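Local coordinates for NreA protein (Staphylococcus carnosus subsp. carnosus TM300, PDB 4IUH), which binds nitrate through a GAF domain and serves as the nitrate receptor of the staphylococcal nitrate regulation system, held here with iodide, at residues E31-E36 with Y59-I64; R151-Q154 with T160-I163. One frame throughout, in Å; residues are numbered along the deposited sequence.

Contact 1 (E31-E36 with Y59-I64)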
# COMPACT_ATOMS: atom_id res chain seq x y z
N GLU A 31 -1.88 -11.79 -8.24
CA GLU A 31 -0.85 -12.81 -8.06
C GLU A 31 -0.12 -12.62 -6.73
O GLU A 31 0.01 -13.55 -5.94
CB GLU A 31 0.15 -12.79 -9.22
CG GLU A 31 1.23 -13.86 -9.14
CD GLU A 31 2.43 -13.44 -8.28
OE1 GLU A 31 2.88 -12.28 -8.40
OE2 GLU A 31 2.91 -14.28 -7.49
N ILE A 32 0.35 -11.40 -6.50
CA ILE A 32 1.08 -11.08 -5.27
C ILE A 32 0.26 -11.42 -4.02
O ILE A 32 0.74 -12.12 -3.13
CB ILE A 32 1.52 -9.60 -5.23
CG1 ILE A 32 2.57 -9.34 -6.31
CG2 ILE A 32 2.06 -9.24 -3.86
CD1 ILE A 32 2.74 -7.87 -6.67
N ARG A 33 -0.99 -10.96 -3.99
CA ARG A 33 -1.84 -11.17 -2.83
C ARG A 33 -2.11 -12.65 -2.57
O ARG A 33 -1.98 -13.13 -1.44
CB ARG A 33 -3.16 -10.41 -2.97
CG ARG A 33 -4.00 -10.41 -1.71
CD ARG A 33 -5.40 -9.88 -1.96
NE ARG A 33 -6.14 -10.74 -2.88
CZ ARG A 33 -6.78 -11.85 -2.52
NH1 ARG A 33 -6.76 -12.25 -1.26
NH2 ARG A 33 -7.43 -12.57 -3.43
N GLU A 34 -2.50 -13.37 -3.62
CA GLU A 34 -2.84 -14.78 -3.51
C GLU A 34 -1.64 -15.62 -3.07
O GLU A 34 -1.73 -16.41 -2.14
CB GLU A 34 -3.36 -15.32 -4.85
CG GLU A 34 -4.68 -14.72 -5.32
CD GLU A 34 -4.99 -15.07 -6.78
OE1 GLU A 34 -4.13 -15.70 -7.45
OE2 GLU A 34 -6.10 -14.73 -7.25
N THR A 35 -0.52 -15.43 -3.77
CA THR A 35 0.66 -16.24 -3.54
C THR A 35 1.35 -15.94 -2.21
O THR A 35 1.92 -16.84 -1.60
CB THR A 35 1.68 -16.08 -4.69
OG1 THR A 35 2.01 -14.70 -4.84
CG2 THR A 35 1.10 -16.60 -6.01
N GLU A 36 1.31 -14.69 -1.77
CA GLU A 36 1.96 -14.34 -0.50
C GLU A 36 1.02 -14.55 0.69
O GLU A 36 1.41 -14.37 1.84
CB GLU A 36 2.49 -12.91 -0.53
CG GLU A 36 3.47 -12.63 -1.67
CD GLU A 36 4.75 -13.44 -1.56
OE1 GLU A 36 5.27 -13.58 -0.43
OE2 GLU A 36 5.24 -13.94 -2.60
N TYR A 59 -5.55 0.53 -7.93
CA TYR A 59 -5.85 -0.90 -8.01
C TYR A 59 -6.00 -1.50 -6.62
O TYR A 59 -5.23 -1.19 -5.71
CB TYR A 59 -4.76 -1.65 -8.78
CG TYR A 59 -4.50 -1.12 -10.17
CD1 TYR A 59 -5.23 -1.57 -11.26
CD2 TYR A 59 -3.52 -0.16 -10.39
CE1 TYR A 59 -4.99 -1.09 -12.54
CE2 TYR A 59 -3.27 0.33 -11.67
CZ TYR A 59 -4.01 -0.14 -12.73
OH TYR A 59 -3.77 0.34 -13.99
N ALA A 60 -6.99 -2.38 -6.46
CA ALA A 60 -7.16 -3.12 -5.22
C ALA A 60 -7.50 -4.59 -5.49
O ALA A 60 -8.12 -4.93 -6.50
CB ALA A 60 -8.22 -2.48 -4.36
N SER A 61 -7.08 -5.46 -4.57
CA SER A 61 -7.31 -6.89 -4.67
C SER A 61 -7.75 -7.43 -3.32
O SER A 61 -7.07 -7.23 -2.31
CB SER A 61 -6.03 -7.60 -5.12
OG SER A 61 -6.20 -9.00 -5.16
N GLY A 62 -8.89 -8.12 -3.29
CA GLY A 62 -9.41 -8.68 -2.06
C GLY A 62 -10.11 -7.63 -1.21
O GLY A 62 -10.30 -7.83 -0.01
N ASN A 63 -10.47 -6.51 -1.83
CA ASN A 63 -11.21 -5.46 -1.14
C ASN A 63 -12.56 -5.97 -0.67
O ASN A 63 -13.19 -6.79 -1.34
CB ASN A 63 -11.40 -4.26 -2.07
CG ASN A 63 -11.96 -4.65 -3.43
OD1 ASN A 63 -11.31 -5.37 -4.20
ND2 ASN A 63 -13.17 -4.18 -3.74
N ILE A 64 -13.01 -5.51 0.50
CA ILE A 64 -14.31 -5.94 1.01
C ILE A 64 -15.43 -4.97 0.63
O ILE A 64 -16.61 -5.32 0.69
CB ILE A 64 -14.29 -6.19 2.54
CG1 ILE A 64 -13.79 -4.95 3.28
CG2 ILE A 64 -13.44 -7.40 2.86
CD1 ILE A 64 -13.93 -5.05 4.79
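R33 sends its side chain out from helix 25-36 with CG anti to the backbone N (chi1 -171°) and CD extended beyond it, then turns at chi3, which lays NE against the end of strand 54-61. S61, the last residue of that strand, holds OG anti to its own nitrogen (chi1 176°), and the two polar atoms meet. R33 NE donates to S61 OG over 2.9 Å with a bent N-H...O angle of 147°. The hydroxyl sits at the edge of the guanidinium, almost in its plane. R33 CD packs close to the serine, 3.2 Å from S61 O. Beyond the serine the chain leaves the strand at G62, whose positive phi starts the turn. G62 CA lies over one face of the guanidinium, near its rim, 4.1 Å from R33 CZ. The backbones stay apart, R33 CA and S61 CA being 7.2 Å from each other, so within these segments it is the long R33 side chain that crosses from helix 25-36 to strand 54-61, an outermost strand of the antiparallel GAF sheet. The stronger polar partner of S61 OG is D30 OD2, about one turn before R33, while R33 NH1 makes a weak bond to F38 O just past the helix. The backbone of S61 pairs with A41 of the neighbouring strand 40-47. The buried hydroxyl thus links a cationic group and an acidic one of the same helix, and the nearby D30 carboxylate probably makes the site favourable for the arginine's positive charge.

Contact 2 (R151-Q154 with T160-I163)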
# COMPACT_ATOMS: atom_id res chain seq x y z
N ARG A 151 10.25 -8.42 -1.62
CA ARG A 151 10.78 -7.69 -2.77
C ARG A 151 9.75 -7.40 -3.86
O ARG A 151 8.99 -8.29 -4.27
CB ARG A 151 11.96 -8.44 -3.40
CG ARG A 151 13.11 -8.74 -2.46
CD ARG A 151 13.65 -7.48 -1.81
NE ARG A 151 13.89 -6.40 -2.77
CZ ARG A 151 14.98 -6.31 -3.55
NH1 ARG A 151 15.93 -7.23 -3.49
NH2 ARG A 151 15.10 -5.29 -4.39
N ILE A 152 9.74 -6.16 -4.33
CA ILE A 152 8.89 -5.75 -5.43
C ILE A 152 9.46 -6.21 -6.77
O ILE A 152 8.75 -6.81 -7.58
CB ILE A 152 8.78 -4.21 -5.51
CG1 ILE A 152 8.09 -3.66 -4.28
CG2 ILE A 152 8.02 -3.78 -6.75
CD1 ILE A 152 6.66 -4.06 -4.19
N ASN A 153 10.74 -5.93 -6.96
CA ASN A 153 11.43 -6.07 -8.24
C ASN A 153 11.10 -7.32 -9.05
O ASN A 153 11.05 -8.43 -8.52
CB ASN A 153 12.95 -5.98 -8.03
CG ASN A 153 13.35 -4.80 -7.15
OD1 ASN A 153 12.59 -4.37 -6.28
ND2 ASN A 153 14.55 -4.28 -7.38
N GLN A 154 10.85 -7.10 -10.34
CA GLN A 154 10.49 -8.15 -11.29
C GLN A 154 9.24 -8.92 -10.84
O GLN A 154 9.21 -10.14 -10.89
CB GLN A 154 11.66 -9.10 -11.53
N THR A 160 10.32 -0.92 -8.68
CA THR A 160 11.23 -1.59 -7.76
C THR A 160 10.95 -1.05 -6.37
O THR A 160 10.14 -0.13 -6.20
CB THR A 160 12.71 -1.37 -8.13
OG1 THR A 160 13.03 0.02 -8.03
CG2 THR A 160 13.01 -1.84 -9.55
N ASP A 161 11.61 -1.62 -5.36
CA ASP A 161 11.45 -1.10 -4.01
C ASP A 161 12.67 -0.31 -3.58
O ASP A 161 13.52 0.03 -4.41
CB ASP A 161 11.08 -2.21 -3.01
CG ASP A 161 12.05 -3.37 -3.03
OD1 ASP A 161 11.58 -4.53 -2.93
OD2 ASP A 161 13.27 -3.15 -3.14
N GLU A 162 12.76 -0.00 -2.29
CA GLU A 162 13.80 0.87 -1.77
C GLU A 162 15.15 0.17 -1.66
O GLU A 162 16.20 0.81 -1.59
CB GLU A 162 13.39 1.44 -0.40
CG GLU A 162 13.43 0.44 0.75
CD GLU A 162 12.18 -0.43 0.84
OE1 GLU A 162 11.81 -0.80 1.97
OE2 GLU A 162 11.58 -0.75 -0.21
N ILE A 163 15.13 -1.16 -1.65
CA ILE A 163 16.35 -1.93 -1.49
C ILE A 163 17.27 -1.79 -2.70
O ILE A 163 16.84 -1.97 -3.85
CB ILE A 163 16.00 -3.40 -1.19
CG1 ILE A 163 15.16 -3.46 0.09
CG2 ILE A 163 17.27 -4.24 -1.05
CD1 ILE A 163 14.38 -4.73 0.29
O HOH W 1 15.67 -1.88 -6.08
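I152 lays CG1 alongside D161 CB, 3.6 Å away, the two side chains running antiparallel. D161 opens an Asx turn, its OD2 accepting from I163 N, in the C-terminal segment that follows the GAF sheet. R151 bends at chi2 and chi3 and crosses the aspartate at about a right angle, gripping it side-on. R151 NE reaches D161 OD1 at 3.0 Å in a nearly straight salt bridge (169°) to the syn lone pair, while R151 NH2 meets D161 OD2 at 3.1 Å with a more bent bond (140°), tilted from both planes. I152 N donates to the same OD1 at 2.8 Å, from above the carboxylate plane. Each carboxylate oxygen therefore takes two donors, which should hold its rotation; on OD2, R151 NH2 and I163 N arrive from opposite faces. I163 CB packs over one face of the guanidinium, off toward its rim, and I163 CD1 lies 3.5 Å from R151 CD. With CG anti to the carbonyl carbon (chi1 -47°), N153 places OD1 to accept from D161 N at 3.1 Å, and its amide lies against T160 CB. I152 also rests on I121 and L123 of strand 115-125, while the backbone of T160 bonds to W124, so I152 and T160 both bring their segments against that strand. A water accepts from N153 ND2 at 3.0 Å and donates to I163 O.

In the fold
The two contacts follow in series along the chain: contact 1 closes with I64, well before contact 2 opens at R151. Their centres lie about 17 Å apart and their nearest atoms about 6 Å apart, without touching. Helix 25-36 nevertheless brings them into relation. R33 faces strand 54-61, whereas E31 and E36 form salt bridges with R155, which directly follows the 151-154 segment, and I32 packs on L156. The N-terminal helix is thereby tied both to an outermost strand of the sheet and to the C-terminal loop, while contact 2 ties the two ends of that loop together beside strand 115-125. Both are structural joins in this GAF-fold nitrate sensor.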